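Local coordinates for excinuclease ABC, subunit A. (Deinococcus radiodurans, PDB 2VF7), which probably binds and hydrolyses ATP and binds DNA and zinc as a UvrA-type ABC protein of DNA damage repair, at residues A37-T42 / A447-D452; F54-A59 / P83-I88; V95-A100 / Y403-P408; G111-L116 / R387-T392; A419-L424 / L441-R446. The protein carries 1 engineered substitution. One frame throughout, in Å; residues are numbered along the deposited sequence. Where two conformers were deposited one is given.

Interaction 1: A37-T42 / A447-D452; sequences ALVVFT and ADWLVD
Val40 and Thr42 hydrogen-bond to the backbones of Trp449 and Val451 on neighbouring parallel strands, 38-42 and 449-452, whose axes approach to 4.7 Å. Val40 N gives a bond to Trp449 O, Val40 O takes one from Val451 N, and Thr42 N gives one to Val451 O. The packing is tight beside Val40 and Thr42. Val40 CG2 presses on Ala447 CB at 3.5 Å, closer than usual for two carbons. Chi1 of 78° sets Thr42 OG1 between the backbone N and the carbonyl carbon. From there it donates to Asp452 OD2 at 2.6 Å, on the anti side of the carboxylate. The side of Trp449 and Asp448, both partly exposed, is looser. Val39 CG1 lies at the edge of the Trp449 ring, near its plane, 3.9 Å from CD1; Trp449 NE1 bonds to Ser467. Asp448 OD1 accepts Leu38 N at 3.0 Å and forms a salt bridge with Lys428. An alanine at Asp448 would probably leave Leu38 N and the Lys428 charge without this partner. Ser479 and Thr481 also bond to Asp452, so its buried carboxylate has partners on both oxygens, next to the P-loop.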
# COMPACT_ATOMS: atom_id res chain seq x y z
N ALA A 37 11.07 25.05 11.60
CA ALA A 37 11.72 25.31 12.87
C ALA A 37 11.83 24.02 13.68
O ALA A 37 11.12 23.05 13.38
CB ALA A 37 10.96 26.39 13.65
N LEU A 38 12.73 24.01 14.66
CA LEU A 38 12.80 22.98 15.68
C LEU A 38 11.78 23.26 16.78
O LEU A 38 12.00 24.13 17.62
CB LEU A 38 14.22 22.91 16.29
CG LEU A 38 14.45 21.97 17.49
CD1 LEU A 38 14.22 20.49 17.11
CD2 LEU A 38 15.82 22.17 18.11
N VAL A 39 10.67 22.52 16.76
CA VAL A 39 9.60 22.65 17.75
C VAL A 39 9.67 21.47 18.71
O VAL A 39 9.64 20.32 18.29
CB VAL A 39 8.18 22.72 17.12
CG1 VAL A 39 7.12 22.99 18.19
CG2 VAL A 39 8.10 23.79 16.07
N VAL A 40 9.76 21.77 20.01
CA VAL A 40 9.84 20.73 21.04
C VAL A 40 8.55 20.71 21.85
O VAL A 40 8.06 21.74 22.26
CB VAL A 40 11.10 20.92 21.95
CG1 VAL A 40 11.15 19.90 23.05
CG2 VAL A 40 12.37 20.80 21.12
N PHE A 41 7.98 19.52 22.02
CA PHE A 41 6.76 19.32 22.80
C PHE A 41 7.16 18.80 24.16
O PHE A 41 7.84 17.78 24.26
CB PHE A 41 5.81 18.35 22.07
CG PHE A 41 5.29 18.89 20.74
CD1 PHE A 41 4.02 19.42 20.65
CD2 PHE A 41 6.10 18.88 19.59
CE1 PHE A 41 3.54 19.93 19.42
CE2 PHE A 41 5.64 19.40 18.37
CZ PHE A 41 4.34 19.91 18.29
N THR A 42 6.75 19.50 25.22
CA THR A 42 7.23 19.20 26.58
C THR A 42 6.15 19.12 27.67
O THR A 42 5.00 19.48 27.44
CB THR A 42 8.37 20.16 27.02
OG1 THR A 42 7.81 21.41 27.43
CG2 THR A 42 9.36 20.38 25.90
N ALA A 447 15.73 24.97 21.34
CA ALA A 447 14.64 24.91 20.40
C ALA A 447 14.15 26.30 19.98
O ALA A 447 14.20 27.25 20.76
CB ALA A 447 13.49 24.09 20.99
N ASP A 448 13.67 26.41 18.73
CA ASP A 448 13.13 27.64 18.18
C ASP A 448 11.80 27.99 18.87
O ASP A 448 11.52 29.16 19.15
CB ASP A 448 12.92 27.52 16.66
CG ASP A 448 14.24 27.35 15.88
OD1 ASP A 448 14.34 26.47 14.99
OD2 ASP A 448 15.18 28.12 16.13
N TRP A 449 11.00 26.97 19.15
CA TRP A 449 9.66 27.13 19.71
C TRP A 449 9.39 25.93 20.63
O TRP A 449 9.97 24.84 20.46
CB TRP A 449 8.67 27.14 18.55
CG TRP A 449 7.22 27.51 18.82
CD1 TRP A 449 6.21 26.65 19.12
CD2 TRP A 449 6.61 28.81 18.71
NE1 TRP A 449 5.02 27.32 19.25
CE2 TRP A 449 5.24 28.65 18.99
CE3 TRP A 449 7.10 30.09 18.43
CZ2 TRP A 449 4.35 29.72 19.00
CZ3 TRP A 449 6.22 31.16 18.44
CH2 TRP A 449 4.86 30.97 18.74
N LEU A 450 8.52 26.13 21.62
CA LEU A 450 8.13 25.01 22.46
C LEU A 450 6.66 24.99 22.86
O LEU A 450 6.06 26.03 23.08
CB LEU A 450 9.07 24.89 23.67
CG LEU A 450 8.74 25.39 25.06
CD1 LEU A 450 7.71 24.50 25.74
CD2 LEU A 450 10.04 25.42 25.85
N VAL A 451 6.09 23.80 22.91
CA VAL A 451 4.71 23.59 23.34
C VAL A 451 4.68 22.78 24.65
O VAL A 451 4.98 21.58 24.65
CB VAL A 451 3.89 22.85 22.27
CG1 VAL A 451 2.42 22.89 22.60
CG2 VAL A 451 4.17 23.42 20.86
N ASP A 452 4.31 23.45 25.75
CA ASP A 452 4.25 22.79 27.07
C ASP A 452 2.82 22.38 27.39
O ASP A 452 1.90 23.22 27.43
CB ASP A 452 4.83 23.67 28.19
CG ASP A 452 5.27 22.86 29.41
OD1 ASP A 452 4.83 23.17 30.55
OD2 ASP A 452 6.08 21.91 29.25

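Interaction 2: F54-A59 / P83-I88; sequences FGTLYA and PDVDAI
Pro83 lies against the helix at Gly55 and Ala59. Its CG is 3.7 Å from Ala59 CB, the closest apolar pair of the contact. Separately, Pro83 CB rests on Gly55 O at 3.6 Å. The second apolar patch is looser. Ile88 CD1 comes obliquely to Thr56 CG2 at 4.1 Å, and Ile88 CG2 lies 4.4 Å from Leu57 CD2. Val85 CG2 adds a distant touch on Thr56 CG2. Chi1 of -62° puts Thr56 OG1 anti to the carbonyl carbon, beside the backbone N; the methyl CG2 meets Ile88 and Val85. No direct hydrogen bond joins the two segments. The polar link is a water that donates to Asp84 O at 2.7 Å and is also bonded to Thr56 OG1. That hydroxyl also bonds to Ser51 O in its own helix. The helix has a wider pi-type turn at 54-58, with Ala59 N bonded to Phe54 O. At the far end of 83-88, Asp86 and Ala87 form a classic beta bulge opposite Arg19. The contact joins helix 49-69, which follows the P-loop, to strand 87-89 at the edge of the three-stranded antiparallel sheet, as in ABC ATPase domains.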
# COMPACT_ATOMS: atom_id res chain seq x y z
N PHE A 54 2.06 13.06 17.78
CA PHE A 54 1.87 11.84 16.98
C PHE A 54 0.42 11.52 16.73
O PHE A 54 0.05 11.25 15.60
CB PHE A 54 2.54 10.62 17.65
CG PHE A 54 4.04 10.62 17.55
CD1 PHE A 54 4.81 11.29 18.49
CD2 PHE A 54 4.68 9.96 16.51
CE1 PHE A 54 6.20 11.30 18.39
CE2 PHE A 54 6.09 9.97 16.41
CZ PHE A 54 6.82 10.63 17.34
N GLY A 55 -0.38 11.50 17.80
CA GLY A 55 -1.78 11.08 17.73
C GLY A 55 -2.65 12.00 16.89
O GLY A 55 -3.65 11.56 16.30
N THR A 56 -2.23 13.26 16.82
CA THR A 56 -3.00 14.30 16.14
C THR A 56 -2.27 14.82 14.89
O THR A 56 -2.77 14.67 13.78
CB THR A 56 -3.34 15.45 17.12
OG1 THR A 56 -4.15 14.94 18.18
CG2 THR A 56 -4.09 16.57 16.44
N LEU A 57 -1.09 15.40 15.09
CA LEU A 57 -0.38 16.10 13.99
C LEU A 57 0.14 15.15 12.93
O LEU A 57 -0.28 15.23 11.77
CB LEU A 57 0.72 17.03 14.52
CG LEU A 57 0.26 18.39 15.06
CD1 LEU A 57 1.30 19.06 15.95
CD2 LEU A 57 -0.05 19.33 13.93
N TYR A 58 1.02 14.23 13.32
CA TYR A 58 1.52 13.22 12.39
C TYR A 58 0.37 12.44 11.74
O TYR A 58 0.30 12.33 10.51
CB TYR A 58 2.53 12.28 13.09
CG TYR A 58 2.85 11.02 12.33
CD1 TYR A 58 3.67 11.04 11.20
CD2 TYR A 58 2.34 9.78 12.75
CE1 TYR A 58 3.97 9.88 10.50
CE2 TYR A 58 2.62 8.60 12.04
CZ TYR A 58 3.44 8.67 10.92
OH TYR A 58 3.75 7.52 10.21
N ALA A 59 -0.55 11.94 12.56
CA ALA A 59 -1.64 11.09 12.09
C ALA A 59 -2.60 11.74 11.08
O ALA A 59 -3.00 11.10 10.10
CB ALA A 59 -2.40 10.51 13.26
N PRO A 83 -7.92 10.83 13.70
CA PRO A 83 -7.71 11.68 14.88
C PRO A 83 -8.96 12.51 15.19
O PRO A 83 -9.70 12.89 14.28
CB PRO A 83 -6.55 12.59 14.46
CG PRO A 83 -5.89 11.87 13.32
CD PRO A 83 -7.00 11.20 12.60
N ASP A 84 -9.21 12.75 16.48
CA ASP A 84 -10.33 13.57 16.90
C ASP A 84 -9.88 15.01 16.90
O ASP A 84 -9.20 15.46 17.81
CB ASP A 84 -10.81 13.13 18.28
CG ASP A 84 -12.26 13.54 18.56
OD1 ASP A 84 -12.74 14.53 17.96
OD2 ASP A 84 -12.91 12.87 19.39
N VAL A 85 -10.24 15.74 15.85
CA VAL A 85 -9.79 17.13 15.67
C VAL A 85 -10.70 17.90 14.68
O VAL A 85 -11.07 17.39 13.63
CB VAL A 85 -8.27 17.18 15.28
CG1 VAL A 85 -8.03 16.51 13.92
CG2 VAL A 85 -7.71 18.59 15.36
N ASP A 86 -11.08 19.13 15.05
CA ASP A 86 -11.95 19.96 14.20
C ASP A 86 -11.29 20.42 12.90
O ASP A 86 -11.86 20.25 11.83
CB ASP A 86 -12.48 21.18 14.97
CG ASP A 86 -13.55 20.82 15.98
OD1 ASP A 86 -14.21 19.78 15.75
OD2 ASP A 86 -13.73 21.56 16.98
N ALA A 87 -10.09 21.01 12.99
CA ALA A 87 -9.37 21.54 11.83
C ALA A 87 -7.86 21.65 12.09
O ALA A 87 -7.44 22.01 13.19
CB ALA A 87 -9.92 22.89 11.44
N ILE A 88 -7.06 21.33 11.07
CA ILE A 88 -5.62 21.65 11.04
C ILE A 88 -5.29 22.27 9.68
O ILE A 88 -5.56 21.67 8.64
CB ILE A 88 -4.69 20.42 11.25
CG1 ILE A 88 -5.05 19.65 12.52
CG2 ILE A 88 -3.24 20.89 11.34
CD1 ILE A 88 -4.31 18.30 12.69
O HOH W 1 -6.58 15.53 18.55

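Interaction 3: V95-A100 / Y403-P408; sequences VALQQA and YVLDEP
Leu97 and Tyr403 cross obliquely, and their meeting carries most of the side-chain packing here. Leu97 CD1 lies 3.8 Å from Tyr403 CD2, and Leu97 CG is almost as near to the same ring atom. Val95 CB comes to the next ring atom, Tyr403 CE2, at 4.0 Å. Chi1 of -72° puts Tyr403 CG anti to the carbonyl carbon, beside the backbone N, and the ring then lies beside Val95 and Leu97. Its OH bonds to Gln393 in helix 382-393. Leu97 runs alongside Leu405, with Leu97 CD1 4.0 Å from Leu405 CD2. A glycine at Leu97 would probably open a gap where the leucine met Tyr403 CD2 and Leu405 CD2. The backbones form a short parallel pair. Val404 N bonds to Val95 O at 3.0 Å, and Leu97 N bonds to Val404 O at 3.2 Å. Beyond Leu97 no backbone bond joins the two segments. The side-chain ends of Gln98 and Asp406 are near each other. Strand 402-406 ends in the sequence expected of a Walker B motif, and Asp406 lies near Ser50 and the bound ADP. The contact therefore joins an apolar patch of Val95, Leu97, Tyr403 and Leu405 to a polar end at the nucleotide site, where the pairing of backbones has already stopped.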
# COMPACT_ATOMS: atom_id res chain seq x y z
N VAL A 95 6.79 12.52 8.10
CA VAL A 95 7.53 11.27 8.31
C VAL A 95 7.82 11.08 9.81
O VAL A 95 8.37 11.97 10.43
CB VAL A 95 8.88 11.28 7.53
CG1 VAL A 95 9.55 9.92 7.58
CG2 VAL A 95 8.67 11.72 6.07
N ALA A 96 7.42 9.95 10.39
CA ALA A 96 7.82 9.63 11.76
C ALA A 96 9.12 8.83 11.73
O ALA A 96 9.20 7.80 11.05
CB ALA A 96 6.73 8.85 12.50
N LEU A 97 10.12 9.32 12.46
CA LEU A 97 11.40 8.61 12.59
C LEU A 97 11.41 7.51 13.67
O LEU A 97 12.44 6.88 13.91
CB LEU A 97 12.57 9.59 12.76
CG LEU A 97 12.74 10.50 11.51
CD1 LEU A 97 13.87 11.47 11.71
CD2 LEU A 97 12.93 9.67 10.23
N GLN A 98 10.25 7.27 14.29
CA GLN A 98 10.02 6.12 15.16
C GLN A 98 8.78 5.37 14.74
O GLN A 98 7.82 5.96 14.23
CB GLN A 98 9.88 6.57 16.62
CG GLN A 98 9.71 5.41 17.62
CD GLN A 98 10.65 5.50 18.79
OE1 GLN A 98 10.23 5.83 19.89
NE2 GLN A 98 11.94 5.23 18.56
N GLN A 99 8.80 4.06 14.95
CA GLN A 99 7.65 3.21 14.66
C GLN A 99 6.57 3.32 15.74
O GLN A 99 6.85 3.67 16.89
CB GLN A 99 8.13 1.76 14.55
CG GLN A 99 7.50 0.94 13.45
CD GLN A 99 8.08 -0.47 13.42
OE1 GLN A 99 7.76 -1.30 14.28
NE2 GLN A 99 8.96 -0.74 12.44
N ALA A 100 5.34 3.01 15.36
CA ALA A 100 4.17 3.13 16.24
C ALA A 100 4.24 2.27 17.52
O ALA A 100 4.50 1.08 17.46
CB ALA A 100 2.89 2.80 15.46
N TYR A 403 9.39 16.18 10.11
CA TYR A 403 9.91 15.02 10.85
C TYR A 403 9.37 15.02 12.27
O TYR A 403 9.47 16.02 12.98
CB TYR A 403 11.43 15.01 10.86
CG TYR A 403 12.02 14.66 9.51
CD1 TYR A 403 12.62 15.63 8.70
CD2 TYR A 403 11.95 13.36 9.04
CE1 TYR A 403 13.17 15.29 7.45
CE2 TYR A 403 12.48 13.01 7.79
CZ TYR A 403 13.09 13.97 7.01
OH TYR A 403 13.62 13.58 5.79
N VAL A 404 8.80 13.89 12.67
CA VAL A 404 8.24 13.73 14.02
C VAL A 404 9.12 12.76 14.85
O VAL A 404 9.20 11.57 14.56
CB VAL A 404 6.77 13.27 13.97
CG1 VAL A 404 6.09 13.58 15.28
CG2 VAL A 404 6.02 13.95 12.83
N LEU A 405 9.80 13.31 15.84
CA LEU A 405 10.76 12.55 16.64
C LEU A 405 10.30 12.34 18.10
O LEU A 405 9.63 13.20 18.69
CB LEU A 405 12.15 13.20 16.57
CG LEU A 405 12.90 13.35 15.23
CD1 LEU A 405 12.93 14.80 14.78
CD2 LEU A 405 14.33 12.90 15.38
N ASP A 406 10.65 11.20 18.67
CA ASP A 406 10.29 10.89 20.06
C ASP A 406 11.51 10.58 20.92
O ASP A 406 11.97 9.44 20.97
CB ASP A 406 9.29 9.73 20.14
CG ASP A 406 9.02 9.29 21.58
OD1 ASP A 406 9.52 8.22 21.96
OD2 ASP A 406 8.34 10.04 22.34
N GLU A 407 12.04 11.62 21.57
CA GLU A 407 13.25 11.53 22.39
C GLU A 407 14.45 10.94 21.66
O GLU A 407 14.81 9.79 21.88
CB GLU A 407 12.97 10.79 23.70
CG GLU A 407 12.32 11.66 24.73
CD GLU A 407 12.20 10.96 26.07
OE1 GLU A 407 11.06 10.60 26.45
OE2 GLU A 407 13.25 10.75 26.73
N PRO A 408 15.09 11.75 20.80
CA PRO A 408 16.26 11.29 20.06
C PRO A 408 17.53 11.31 20.90
O PRO A 408 18.61 10.83 20.47
CB PRO A 408 16.33 12.29 18.89
CG PRO A 408 15.11 13.22 19.06
CD PRO A 408 14.74 13.14 20.46

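Interaction 4: G111-L116 / R387-T392; sequences GSVTTL and RLRLAT
Thr392, on the helix that begins in the Leu-Ser-Pro-Gly-Glu sequence expected of an ABC signature motif, packs on the turn made by Val113 and Thr114. Its OG1 lies between two carbonyl oxygens, 3.1 Å from Val113 O and 2.8 Å from Leu388 O, one turn back in its own helix. Chi1 of -56° places OG1 anti to the carbonyl carbon and leaves CG2 anti to the backbone N. OG1 also approaches Thr114 CA at 3.5 Å. The Thr114 and Thr392 side chains cross at about a right angle. Thr114 turns its methyl to the helix, with CG2 4.0 Å from Leu388 CD2 in an oblique approach. Its OG1 bonds to Val110 O in the preceding turn, so the methyl and the hydroxyl have separate tasks. Val113 adds a looser contact, CG1 to Arg389 CD at 4.3 Å. Thr115, with positive phi, leaves the helical path, and its OG1 lies 4.3 Å from Thr392 CG2. The guanidinium of Arg389 reaches past this contact, and NH1 bonds to Ser68 O of the second subunit. Thr115 also packs on Arg75 of that subunit. Within the chain, helix 345-365 meets Thr114, Leu388 and Ala391 through Leu363. Helix 417-428 packs on Leu390. Helix 382-393 thus lies among helix 110-113, helix 345-365 and helix 417-428, close to the dimer partner.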
# COMPACT_ATOMS: atom_id res chain seq x y z
N GLY A 111 23.44 -1.68 7.67
CA GLY A 111 23.76 -1.40 6.28
C GLY A 111 22.60 -1.35 5.31
O GLY A 111 22.75 -0.87 4.18
N SER A 112 21.44 -1.84 5.73
CA SER A 112 20.23 -1.75 4.91
C SER A 112 19.45 -0.48 5.21
O SER A 112 18.91 0.15 4.30
CB SER A 112 19.32 -2.95 5.15
OG SER A 112 20.07 -4.14 5.09
N VAL A 113 19.37 -0.11 6.48
CA VAL A 113 18.63 1.07 6.90
C VAL A 113 19.37 2.35 6.54
O VAL A 113 18.77 3.42 6.42
CB VAL A 113 18.28 1.04 8.42
CG1 VAL A 113 17.38 2.23 8.80
CG2 VAL A 113 17.57 -0.25 8.77
N THR A 114 20.68 2.24 6.34
CA THR A 114 21.49 3.40 5.99
C THR A 114 21.70 3.49 4.49
O THR A 114 22.24 4.49 3.99
CB THR A 114 22.83 3.41 6.75
OG1 THR A 114 23.51 2.16 6.56
CG2 THR A 114 22.58 3.62 8.23
N THR A 115 21.26 2.46 3.76
CA THR A 115 21.42 2.35 2.30
C THR A 115 22.83 1.92 1.86
O THR A 115 23.05 1.60 0.69
CB THR A 115 21.01 3.66 1.54
OG1 THR A 115 19.75 4.13 2.04
CG2 THR A 115 20.88 3.40 0.02
N LEU A 116 23.77 1.89 2.81
CA LEU A 116 25.20 1.66 2.51
C LEU A 116 25.54 0.34 1.80
O LEU A 116 26.40 0.31 0.92
CB LEU A 116 26.07 1.80 3.77
CG LEU A 116 26.08 3.14 4.54
CD1 LEU A 116 26.98 3.05 5.75
CD2 LEU A 116 26.50 4.31 3.66
N ARG A 387 18.44 7.34 15.63
CA ARG A 387 19.61 8.13 15.27
C ARG A 387 20.19 7.70 13.94
O ARG A 387 20.69 8.53 13.18
CB ARG A 387 20.68 8.04 16.37
CG ARG A 387 20.79 9.28 17.27
CD ARG A 387 21.77 9.12 18.44
NE ARG A 387 21.10 8.64 19.65
CZ ARG A 387 21.53 7.64 20.42
NH1 ARG A 387 22.65 6.98 20.14
NH2 ARG A 387 20.83 7.30 21.50
N LEU A 388 20.14 6.40 13.65
CA LEU A 388 20.48 5.88 12.33
C LEU A 388 19.46 6.24 11.26
O LEU A 388 19.71 6.06 10.07
CB LEU A 388 20.54 4.36 12.37
CG LEU A 388 21.72 3.62 12.99
CD1 LEU A 388 21.34 2.14 13.04
CD2 LEU A 388 23.02 3.82 12.20
N ARG A 389 18.28 6.67 11.68
CA ARG A 389 17.22 7.04 10.75
C ARG A 389 17.29 8.53 10.46
O ARG A 389 17.01 8.98 9.35
CB ARG A 389 15.87 6.62 11.28
CG ARG A 389 14.94 6.23 10.17
CD ARG A 389 14.31 4.86 10.36
NE ARG A 389 12.90 4.93 10.74
CZ ARG A 389 11.90 5.37 9.97
NH1 ARG A 389 12.13 5.85 8.75
NH2 ARG A 389 10.66 5.36 10.44
N LEU A 390 17.69 9.27 11.48
CA LEU A 390 18.03 10.67 11.39
C LEU A 390 19.18 10.88 10.39
O LEU A 390 19.09 11.73 9.49
CB LEU A 390 18.41 11.17 12.78
CG LEU A 390 18.43 12.68 12.99
CD1 LEU A 390 17.06 13.24 12.69
CD2 LEU A 390 18.88 13.09 14.39
N ALA A 391 20.25 10.11 10.55
CA ALA A 391 21.43 10.20 9.71
C ALA A 391 21.07 9.95 8.25
O ALA A 391 21.52 10.68 7.37
CB ALA A 391 22.48 9.24 10.17
N THR A 392 20.21 8.96 8.02
CA THR A 392 19.82 8.56 6.65
C THR A 392 19.02 9.65 5.93
O THR A 392 19.10 9.80 4.71
CB THR A 392 19.02 7.24 6.67
OG1 THR A 392 19.81 6.23 7.32
CG2 THR A 392 18.70 6.78 5.27

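Interaction 5: A419-L424 / L441-R446; sequences ALLSAL and LDVIRR
Leu421 packs on Val443 and Arg446 in a mainly apolar contact between helix 417-428 and segment 441-446. No hydrogen bond crosses it. Leu421 CD1 does most of the touching. It lies 3.7 Å from Arg446 CG and sits over the centre of the Arg446 guanidinium, 3.8 Å above its plane. The arginine chain is bent at chi2 (-90°) and chi3 (-64°), which folds it back round the leucine methyl. Leu421 CD2 faces Val443 CG1 at 4.2 Å. Leu420 crosses Val443 at about a right angle, CD2 to CG2 at 4.0 Å. Both helices belong to right-handed beta-alpha-beta crossovers of the parallel sheet, as is usual in ABC ATPase domains: helix 417-428 links strands 402-406 and 433-437, and helix 441-444 links strands 433-437 and 449-453. Ile444, on another side of the short helix, packs on Val40 and Thr42 of strand 38-42. Leu420 also touches Pro408 and Leu412. Arg446 and Asp442 are exposed, so this flank faces solvent. There Arg446 NH1 forms a salt bridge with Glu418, about one turn before Leu421, which is likely to limit the swing of the guanidinium beside the methyl group.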
# COMPACT_ATOMS: atom_id res chain seq x y z
N ALA A 419 26.18 17.06 19.02
CA ALA A 419 26.20 16.30 17.77
C ALA A 419 24.78 15.98 17.30
O ALA A 419 24.50 15.94 16.10
CB ALA A 419 27.01 15.03 17.94
N LEU A 420 23.89 15.74 18.26
CA LEU A 420 22.47 15.58 17.98
C LEU A 420 21.82 16.91 17.56
O LEU A 420 21.13 16.98 16.55
CB LEU A 420 21.76 14.97 19.20
CG LEU A 420 20.22 15.07 19.25
CD1 LEU A 420 19.57 13.98 18.41
CD2 LEU A 420 19.70 15.09 20.69
N LEU A 421 22.05 17.96 18.34
CA LEU A 421 21.54 19.30 18.05
C LEU A 421 21.95 19.83 16.68
O LEU A 421 21.17 20.52 16.01
CB LEU A 421 21.96 20.30 19.14
CG LEU A 421 21.07 20.32 20.39
CD1 LEU A 421 21.63 21.24 21.46
CD2 LEU A 421 19.60 20.68 20.08
N SER A 422 23.17 19.49 16.27
CA SER A 422 23.75 19.91 15.01
C SER A 422 23.17 19.18 13.78
O SER A 422 23.09 19.75 12.70
CB SER A 422 25.28 19.78 15.07
OG SER A 422 25.81 19.32 13.85
N ALA A 423 22.77 17.92 13.97
CA ALA A 423 22.13 17.13 12.93
C ALA A 423 20.67 17.52 12.73
O ALA A 423 20.14 17.34 11.66
CB ALA A 423 22.22 15.67 13.25
N LEU A 424 20.04 18.02 13.79
CA LEU A 424 18.66 18.52 13.72
C LEU A 424 18.59 19.87 13.00
O LEU A 424 17.65 20.13 12.26
CB LEU A 424 18.05 18.63 15.13
CG LEU A 424 17.83 17.36 15.97
CD1 LEU A 424 17.31 17.71 17.37
CD2 LEU A 424 16.90 16.38 15.29
N LEU A 441 16.66 18.81 28.96
CA LEU A 441 16.66 20.26 29.15
C LEU A 441 17.66 20.98 28.25
O LEU A 441 17.48 22.14 27.90
CB LEU A 441 16.95 20.59 30.62
CG LEU A 441 15.92 20.17 31.69
CD1 LEU A 441 16.47 20.51 33.07
CD2 LEU A 441 14.54 20.79 31.48
N ASP A 442 18.72 20.28 27.87
CA ASP A 442 19.70 20.77 26.91
C ASP A 442 19.14 20.98 25.50
O ASP A 442 19.58 21.89 24.80
CB ASP A 442 20.91 19.84 26.85
CG ASP A 442 22.04 20.30 27.74
OD1 ASP A 442 22.71 21.28 27.37
OD2 ASP A 442 22.25 19.67 28.81
N VAL A 443 18.20 20.12 25.09
CA VAL A 443 17.53 20.26 23.80
C VAL A 443 16.41 21.30 23.87
O VAL A 443 16.39 22.25 23.08
CB VAL A 443 16.96 18.92 23.26
CG1 VAL A 443 16.17 19.16 21.94
CG2 VAL A 443 18.07 17.87 23.07
N ILE A 444 15.48 21.13 24.82
CA ILE A 444 14.46 22.13 25.10
C ILE A 444 15.01 23.56 25.05
O ILE A 444 14.43 24.42 24.39
CB ILE A 444 13.77 21.85 26.46
CG1 ILE A 444 13.12 20.47 26.45
CG2 ILE A 444 12.71 22.90 26.76
CD1 ILE A 444 12.76 19.93 27.82
N ARG A 445 16.14 23.80 25.71
CA ARG A 445 16.81 25.12 25.75
C ARG A 445 17.24 25.67 24.36
O ARG A 445 17.34 26.87 24.18
CB ARG A 445 18.02 25.04 26.67
CG ARG A 445 18.37 26.32 27.42
CD ARG A 445 19.43 26.04 28.52
NE ARG A 445 18.84 25.91 29.87
CZ ARG A 445 18.95 24.85 30.66
NH1 ARG A 445 19.65 23.78 30.29
NH2 ARG A 445 18.36 24.87 31.85
N ARG A 446 17.49 24.79 23.40
CA ARG A 446 18.03 25.23 22.11
C ARG A 446 16.96 25.33 20.99
O ARG A 446 17.26 25.73 19.86
CB ARG A 446 19.20 24.34 21.70
CG ARG A 446 20.43 24.56 22.60
CD ARG A 446 21.35 25.66 22.06
NE ARG A 446 21.90 25.25 20.77
CZ ARG A 446 23.09 24.69 20.60
NH1 ARG A 446 23.89 24.48 21.65
NH2 ARG A 446 23.49 24.34 19.39

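How the interactions relate
Interactions 1 and 3 belong to one mixed sheet, centres 15 Å apart. Helices of interactions 2, 4 and 5 lie against it; interaction 2 ties one to the antiparallel sheet. Interaction 2 touches interaction 1, Phe41 CZ to Leu57 CD1 3.9 Å, and interaction 3, Phe54 CZ to Val404 CG1 3.7 Å. Interaction 5 touches interaction 1 through Ile444 and interaction 4 through Leu390. Interactions 3 and 4 meet where Arg389 NH2 comes 2.9 Å from Ala96 O, and both touch the second subunit. One ADP is about 6 Å from the side chain of Asp406, about 7 Å from Gly55 and about 8 Å from the side chain of Phe41. Leu388 is near Arg375 at the second site.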